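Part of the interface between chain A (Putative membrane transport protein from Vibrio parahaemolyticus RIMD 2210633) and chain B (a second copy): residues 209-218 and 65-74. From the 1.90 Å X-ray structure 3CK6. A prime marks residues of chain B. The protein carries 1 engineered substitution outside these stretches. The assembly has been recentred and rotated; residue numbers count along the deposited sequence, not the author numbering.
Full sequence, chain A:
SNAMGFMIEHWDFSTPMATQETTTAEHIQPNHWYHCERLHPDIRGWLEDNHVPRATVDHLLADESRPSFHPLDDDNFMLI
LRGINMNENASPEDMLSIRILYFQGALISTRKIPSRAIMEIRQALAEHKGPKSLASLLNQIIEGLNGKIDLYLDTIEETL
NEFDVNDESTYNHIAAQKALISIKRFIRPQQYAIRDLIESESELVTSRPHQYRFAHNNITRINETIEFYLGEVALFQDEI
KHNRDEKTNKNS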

ATOM      1  N   PRO A 209     -18.521  22.824  -0.017  1.00 30.11           N
ATOM      2  CA  PRO A 209     -17.498  21.914   0.473  1.00 29.42           C
ATOM      3  C   PRO A 209     -18.095  20.701   1.167  1.00 29.45           C
ATOM      4  O   PRO A 209     -17.657  19.574   0.910  1.00 28.12           O
ATOM      5  CB  PRO A 209     -16.679  22.782   1.452  1.00 29.66           C
ATOM      6  CG  PRO A 209     -17.567  23.927   1.812  1.00 29.00           C
ATOM      7  CD  PRO A 209     -18.409  24.164   0.609  1.00 29.96           C
ATOM      8  N   HIS A 210     -19.103  20.915   2.013  1.00 28.83           N
ATOM      9  CA  HIS A 210     -19.606  19.816   2.833  1.00 28.26           C
ATOM     10  C   HIS A 210     -20.323  18.834   1.951  1.00 28.59           C
ATOM     11  O   HIS A 210     -20.208  17.630   2.149  1.00 26.90           O
ATOM     12  CB  HIS A 210     -20.526  20.314   3.951  1.00 28.74           C
ATOM     13  CG  HIS A 210     -19.914  21.378   4.803  1.00 29.23           C
ATOM     14  ND1 HIS A 210     -18.548  21.521   4.945  1.00 30.79           N
ATOM     15  CD2 HIS A 210     -20.476  22.335   5.576  1.00 27.74           C
ATOM     16  CE1 HIS A 210     -18.297  22.543   5.741  1.00 30.75           C
ATOM     17  NE2 HIS A 210     -19.449  23.052   6.140  1.00 31.22           N
ATOM     18  N   GLN A 211     -21.074  19.369   0.984  1.00 28.87           N
ATOM     19  CA  GLN A 211     -21.832  18.559   0.031  1.00 28.87           C
ATOM     20  C   GLN A 211     -20.909  17.688  -0.825  1.00 29.78           C
ATOM     21  O   GLN A 211     -21.207  16.513  -1.035  1.00 28.19           O
ATOM     22  CB  GLN A 211     -22.717  19.439  -0.855  1.00 29.37           C
ATOM     23  CG  GLN A 211     -23.824  20.198  -0.089  1.00 30.10           C
ATOM     24  CD  GLN A 211     -23.470  21.650   0.288  1.00 35.33           C
ATOM     25  OE1 GLN A 211     -22.344  21.964   0.708  1.00 34.39           O
ATOM     26  NE2 GLN A 211     -24.467  22.544   0.171  1.00 34.21           N
ATOM     27  N   TYR A 212     -19.809  18.222  -1.298  1.00 29.71           N
ATOM     28  CA  TYR A 212     -18.880  17.401  -2.058  1.00 30.83           C
ATOM     29  C   TYR A 212     -18.184  16.357  -1.181  1.00 30.24           C
ATOM     30  O   TYR A 212     -17.952  15.283  -1.609  1.00 30.19           O
ATOM     31  CB  TYR A 212     -17.919  18.203  -2.952  1.00 31.68           C
ATOM     32  CG  TYR A 212     -18.470  18.659  -4.280  1.00 32.82           C
ATOM     33  CD1 TYR A 212     -19.083  19.850  -4.379  1.00 31.24           C
ATOM     34  CD2 TYR A 212     -18.384  17.892  -5.440  1.00 32.87           C
ATOM     35  CE1 TYR A 212     -19.588  20.302  -5.518  1.00 34.47           C
ATOM     36  CE2 TYR A 212     -18.903  18.375  -6.648  1.00 33.59           C
ATOM     37  CZ  TYR A 212     -19.513  19.601  -6.671  1.00 36.24           C
ATOM     38  OH  TYR A 212     -20.083  20.237  -7.773  1.00 38.93           O
ATOM     39  N   ARG A 213     -17.905  16.660   0.058  1.00 29.96           N
ATOM     40  CA  ARG A 213     -17.339  15.623   0.939  1.00 30.69           C
ATOM     41  C   ARG A 213     -18.341  14.492   1.214  1.00 29.76           C
ATOM     42  O   ARG A 213     -17.937  13.329   1.314  1.00 28.43           O
ATOM     43  CB  ARG A 213     -16.775  16.175   2.247  1.00 30.92           C
ATOM     44  CG  ARG A 213     -15.927  17.453   2.130  1.00 36.00           C
ATOM     45  CD  ARG A 213     -14.511  17.259   1.572  1.00 41.17           C
ATOM     46  NE  ARG A 213     -13.750  18.509   1.674  1.00 45.09           N
ATOM     47  CZ  ARG A 213     -13.999  19.612   0.965  1.00 47.32           C
ATOM     48  NH1 ARG A 213     -13.245  20.695   1.134  1.00 48.12           N
ATOM     49  NH2 ARG A 213     -14.996  19.635   0.080  1.00 48.46           N
ATOM     50  N   PHE A 214     -19.633  14.820   1.335  1.00 28.79           N
ATOM     51  CA  PHE A 214     -20.669  13.753   1.381  1.00 27.77           C
ATOM     52  C   PHE A 214     -20.657  12.866   0.120  1.00 27.48           C
ATOM     53  O   PHE A 214     -20.761  11.661   0.222  1.00 25.89           O
ATOM     54  CB  PHE A 214     -22.097  14.298   1.582  1.00 28.38           C
ATOM     55  CG  PHE A 214     -22.286  15.181   2.799  1.00 28.52           C
ATOM     56  CD1 PHE A 214     -21.624  14.927   4.002  1.00 30.55           C
ATOM     57  CD2 PHE A 214     -23.209  16.232   2.753  1.00 30.62           C
ATOM     58  CE1 PHE A 214     -21.848  15.749   5.133  1.00 28.87           C
ATOM     59  CE2 PHE A 214     -23.420  17.059   3.867  1.00 30.90           C
ATOM     60  CZ  PHE A 214     -22.738  16.815   5.053  1.00 29.73           C
ATOM     61  N   ALA A 215     -20.556  13.468  -1.063  1.00 27.27           N
ATOM     62  CA  ALA A 215     -20.537  12.709  -2.322  1.00 26.99           C
ATOM     63  C   ALA A 215     -19.320  11.795  -2.364  1.00 27.24           C
ATOM     64  O   ALA A 215     -19.422  10.645  -2.784  1.00 28.34           O
ATOM     65  CB  ALA A 215     -20.522  13.654  -3.525  1.00 26.49           C
ATOM     66  N   HIS A 216     -18.185  12.304  -1.896  1.00 27.92           N
ATOM     67  CA  HIS A 216     -16.959  11.520  -1.817  1.00 28.38           C
ATOM     68  C   HIS A 216     -17.104  10.357  -0.819  1.00 28.16           C
ATOM     69  O   HIS A 216     -16.612   9.243  -1.059  1.00 27.90           O
ATOM     70  CB  HIS A 216     -15.746  12.387  -1.487  1.00 29.19           C
ATOM     71  CG  HIS A 216     -14.448  11.637  -1.541  1.00 32.30           C
ATOM     72  ND1 HIS A 216     -13.544  11.636  -0.502  1.00 37.98           N
ATOM     73  CD2 HIS A 216     -13.925  10.831  -2.494  1.00 34.85           C
ATOM     74  CE1 HIS A 216     -12.514  10.871  -0.819  1.00 39.02           C
ATOM     75  NE2 HIS A 216     -12.722  10.368  -2.022  1.00 36.28           N
ATOM     76  N   ASN A 217     -17.808  10.615   0.280  1.00 27.19           N
ATOM     77  CA  ASN A 217     -18.088   9.596   1.266  1.00 26.71           C
ATOM     78  C   ASN A 217     -18.993   8.488   0.683  1.00 26.30           C
ATOM     79  O   ASN A 217     -18.768   7.314   0.948  1.00 25.66           O
ATOM     80  CB  ASN A 217     -18.697  10.217   2.526  1.00 26.85           C
ATOM     81  CG  ASN A 217     -18.734   9.242   3.696  1.00 27.11           C
ATOM     82  OD1 ASN A 217     -17.731   8.594   4.018  1.00 26.43           O
ATOM     83  ND2 ASN A 217     -19.874   9.171   4.367  1.00 26.31           N
ATOM     84  N   ASN A 218     -19.984   8.868  -0.120  1.00 25.53           N
ATOM     85  CA  ASN A 218     -20.875   7.881  -0.768  1.00 26.17           C
ATOM     86  C   ASN A 218     -20.148   6.992  -1.765  1.00 25.68           C
ATOM     87  O   ASN A 218     -20.399   5.790  -1.815  1.00 26.32           O
ATOM     88  CB  ASN A 218     -22.061   8.591  -1.435  1.00 25.94           C
ATOM     89  CG  ASN A 218     -23.093   9.044  -0.430  1.00 28.54           C
ATOM     90  OD1 ASN A 218     -23.374   8.341   0.532  1.00 32.86           O
ATOM     91  ND2 ASN A 218     -23.688  10.226  -0.659  1.00 32.01           N
TER
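Chain B, residues 65-74: SRPSFHPLDD

Residues 65-73 of chain B lie in largely extended conformation along one side of the chain A helix formed by residues 209-218; Asp74′ turns out of it and makes no contact. Ser68′ to Pro71′ form a β-strand, with loop or turn before and after it. The strand runs nearly antiparallel to the helix, at 167° between their N-to-C directions, and the two axes come within 9.4 Å. The register agrees with this direction: Asn217 CA is 7.7 Å from Ser68′ CA, and His210 CA is 6.4 Å from Leu72′ CA. The stretch thus starts beside Asn217 and finishes beside the first turn, burying 438 Å² with both sides summed. His210, Phe214 and Asn217, spaced four and then three residues apart, supply most of the helix surface in the contact. In the strand the side chains alternate: the CA-to-CB bonds of Ser68′ and His70′ point toward the helix, that of Phe69′ away.

Polar contacts mark both ends. At Asn217, whose side chain is in the t rotamer, Arg66′ NH1 donates a hydrogen bond to Asn217 OD1 at 2.8 Å (N-H...O 160°), the oxygen lying at the edge of the guanidinium near its plane. The amide nitrogen faces the strand in turn, and Asn217 ND2 makes a weak hydrogen bond to Ser68′ OG at 3.3 Å, bent to 128°. That hydroxyl is held within chain B, since Ser68′ OG donates to Arg66′ O at 2.8 Å and accepts from His70′ NE2 at 2.9 Å. Asn217 ND2 also lies 3.4 Å from His70′ CE1, at the edge of the imidazole, a packing contact without a hydrogen bond. At the other end, His210 NE2 donates a weak hydrogen bond to Asp73′ OD1 at 3.2 Å and 150°, with the carboxylate oxygen near the plane of the ring.

Aromatic and apolar contacts run from His210 to Phe214. Leu72′ CA sits over one face of the His210 ring, 3.9 Å from its centroid and 24° off the normal, a CH-π contact; His210 CG and Leu72′ CD2 are 3.8 Å apart. The same methyl reaches Phe214, with Leu72′ CD2 4.0 Å from Phe214 CZ, so Leu72′ packs against both His210 and Phe214. The Phe214 CA-to-CB bond points sideways, but the ring end comes nearer to chain B. There it meets His70′ obliquely, with centroids 5.5 Å apart, planes at 55°, and Phe214 CD1 3.7 Å from His70′ ND1. His70′ therefore packs against both Phe214 and Asn217, linking the aromatic contacts to the amide cluster.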

ATOM      1  N   SER B  65     -25.009   4.357   4.849  1.00 30.97           N
ATOM      2  CA  SER B  65     -23.895   5.104   5.448  1.00 29.59           C
ATOM      3  C   SER B  65     -22.685   4.215   5.685  1.00 27.89           C
ATOM      4  O   SER B  65     -22.779   2.968   5.661  1.00 26.77           O
ATOM      5  CB  SER B  65     -24.294   5.691   6.801  1.00 29.21           C
ATOM      6  OG  SER B  65     -24.802   4.673   7.649  1.00 33.70           O
ATOM      7  N   ARG B  66     -21.560   4.873   5.944  1.00 25.93           N
ATOM      8  CA  ARG B  66     -20.359   4.213   6.432  1.00 26.38           C
ATOM      9  C   ARG B  66     -19.787   5.035   7.593  1.00 26.90           C
ATOM     10  O   ARG B  66     -19.963   6.269   7.639  1.00 26.32           O
ATOM     11  CB  ARG B  66     -19.331   4.088   5.297  1.00 26.62           C
ATOM     12  CG  ARG B  66     -18.775   5.451   4.861  1.00 27.07           C
ATOM     13  CD  ARG B  66     -17.766   5.320   3.738  1.00 29.82           C
ATOM     14  NE  ARG B  66     -16.462   4.818   4.175  1.00 27.68           N
ATOM     15  CZ  ARG B  66     -15.435   5.587   4.519  1.00 28.75           C
ATOM     16  NH1 ARG B  66     -15.545   6.916   4.492  1.00 29.42           N
ATOM     17  NH2 ARG B  66     -14.285   5.021   4.872  1.00 30.86           N
ATOM     18  N   PRO B  67     -19.096   4.367   8.543  1.00 26.89           N
ATOM     19  CA  PRO B  67     -18.401   5.151   9.558  1.00 26.67           C
ATOM     20  C   PRO B  67     -17.480   6.163   8.895  1.00 27.13           C
ATOM     21  O   PRO B  67     -16.807   5.851   7.912  1.00 26.84           O
ATOM     22  CB  PRO B  67     -17.613   4.102  10.348  1.00 26.72           C
ATOM     23  CG  PRO B  67     -18.447   2.854  10.157  1.00 26.83           C
ATOM     24  CD  PRO B  67     -18.912   2.920   8.752  1.00 26.66           C
ATOM     25  N   SER B  68     -17.506   7.382   9.416  1.00 27.21           N
ATOM     26  CA  SER B  68     -16.802   8.514   8.804  1.00 28.53           C
ATOM     27  C   SER B  68     -16.877   9.736   9.695  1.00 28.13           C
ATOM     28  O   SER B  68     -17.755   9.827  10.560  1.00 28.78           O
ATOM     29  CB  SER B  68     -17.387   8.837   7.424  1.00 27.68           C
ATOM     30  OG  SER B  68     -18.801   8.860   7.477  1.00 31.84           O
ATOM     31  N   PHE B  69     -15.954  10.672   9.458  1.00 28.53           N
ATOM     32  CA  PHE B  69     -15.910  11.957  10.148  1.00 28.52           C
ATOM     33  C   PHE B  69     -16.030  13.072   9.123  1.00 28.25           C
ATOM     34  O   PHE B  69     -15.336  13.081   8.115  1.00 28.27           O
ATOM     35  CB  PHE B  69     -14.619  12.119  10.972  1.00 28.43           C
ATOM     36  CG  PHE B  69     -14.414  13.523  11.505  1.00 28.70           C
ATOM     37  CD1 PHE B  69     -15.102  13.951  12.649  1.00 28.08           C
ATOM     38  CD2 PHE B  69     -13.565  14.410  10.866  1.00 28.03           C
ATOM     39  CE1 PHE B  69     -14.933  15.235  13.156  1.00 27.53           C
ATOM     40  CE2 PHE B  69     -13.413  15.730  11.358  1.00 28.48           C
ATOM     41  CZ  PHE B  69     -14.108  16.127  12.497  1.00 27.03           C
ATOM     42  N   HIS B  70     -16.919  14.017   9.392  1.00 29.13           N
ATOM     43  CA  HIS B  70     -17.152  15.150   8.484  1.00 29.48           C
ATOM     44  C   HIS B  70     -17.019  16.476   9.229  1.00 28.95           C
ATOM     45  O   HIS B  70     -17.908  16.808  10.010  1.00 28.89           O
ATOM     46  CB  HIS B  70     -18.564  15.043   7.866  1.00 29.54           C
ATOM     47  CG  HIS B  70     -18.836  13.714   7.227  1.00 31.42           C
ATOM     48  ND1 HIS B  70     -18.781  13.518   5.865  1.00 32.46           N
ATOM     49  CD2 HIS B  70     -19.127  12.506   7.771  1.00 32.78           C
ATOM     50  CE1 HIS B  70     -19.039  12.247   5.597  1.00 33.70           C
ATOM     51  NE2 HIS B  70     -19.249  11.612   6.736  1.00 31.78           N
ATOM     52  N   PRO B  71     -15.930  17.235   8.983  1.00 28.99           N
ATOM     53  CA  PRO B  71     -15.899  18.589   9.559  1.00 29.22           C
ATOM     54  C   PRO B  71     -16.895  19.511   8.859  1.00 29.21           C
ATOM     55  O   PRO B  71     -16.995  19.525   7.633  1.00 28.91           O
ATOM     56  CB  PRO B  71     -14.455  19.053   9.320  1.00 29.97           C
ATOM     57  CG  PRO B  71     -13.979  18.259   8.137  1.00 30.03           C
ATOM     58  CD  PRO B  71     -14.702  16.926   8.219  1.00 28.84           C
ATOM     59  N   LEU B  72     -17.642  20.266   9.639  1.00 29.36           N
ATOM     60  CA  LEU B  72     -18.673  21.107   9.081  1.00 29.68           C
ATOM     61  C   LEU B  72     -18.296  22.529   9.475  1.00 31.04           C
ATOM     62  O   LEU B  72     -17.120  22.798   9.701  1.00 31.12           O
ATOM     63  CB  LEU B  72     -20.053  20.671   9.574  1.00 28.64           C
ATOM     64  CG  LEU B  72     -20.412  19.206   9.218  1.00 29.32           C
ATOM     65  CD1 LEU B  72     -21.602  18.775  10.038  1.00 30.04           C
ATOM     66  CD2 LEU B  72     -20.715  19.087   7.725  1.00 28.19           C
ATOM     67  N   ASP B  73     -19.249  23.433   9.555  1.00 32.07           N
ATOM     68  CA  ASP B  73     -18.862  24.816   9.832  1.00 35.23           C
ATOM     69  C   ASP B  73     -18.334  25.014  11.259  1.00 35.01           C
ATOM     70  O   ASP B  73     -18.794  24.375  12.191  1.00 34.52           O
ATOM     71  CB  ASP B  73     -20.012  25.766   9.509  1.00 36.15           C
ATOM     72  CG  ASP B  73     -20.102  26.079   8.015  1.00 40.70           C
ATOM     73  OD1 ASP B  73     -19.051  26.032   7.317  1.00 44.80           O
ATOM     74  OD2 ASP B  73     -21.222  26.386   7.542  1.00 45.65           O
ATOM     75  N   ASP B  74     -17.343  25.887  11.410  1.00 36.00           N
ATOM     76  CA  ASP B  74     -16.866  26.312  12.727  1.00 36.16           C
ATOM     77  C   ASP B  74     -16.343  25.119  13.526  1.00 35.08           C
ATOM     78  O   ASP B  74     -15.439  24.404  13.085  1.00 35.32           O
ATOM     79  CB  ASP B  74     -17.993  26.998  13.525  1.00 37.07           C
ATOM     80  CG  ASP B  74     -18.772  28.043  12.715  1.00 42.15           C
ATOM     81  OD1 ASP B  74     -18.163  29.053  12.254  1.00 44.13           O
ATOM     82  OD2 ASP B  74     -20.016  27.874  12.580  1.00 46.18           O
TER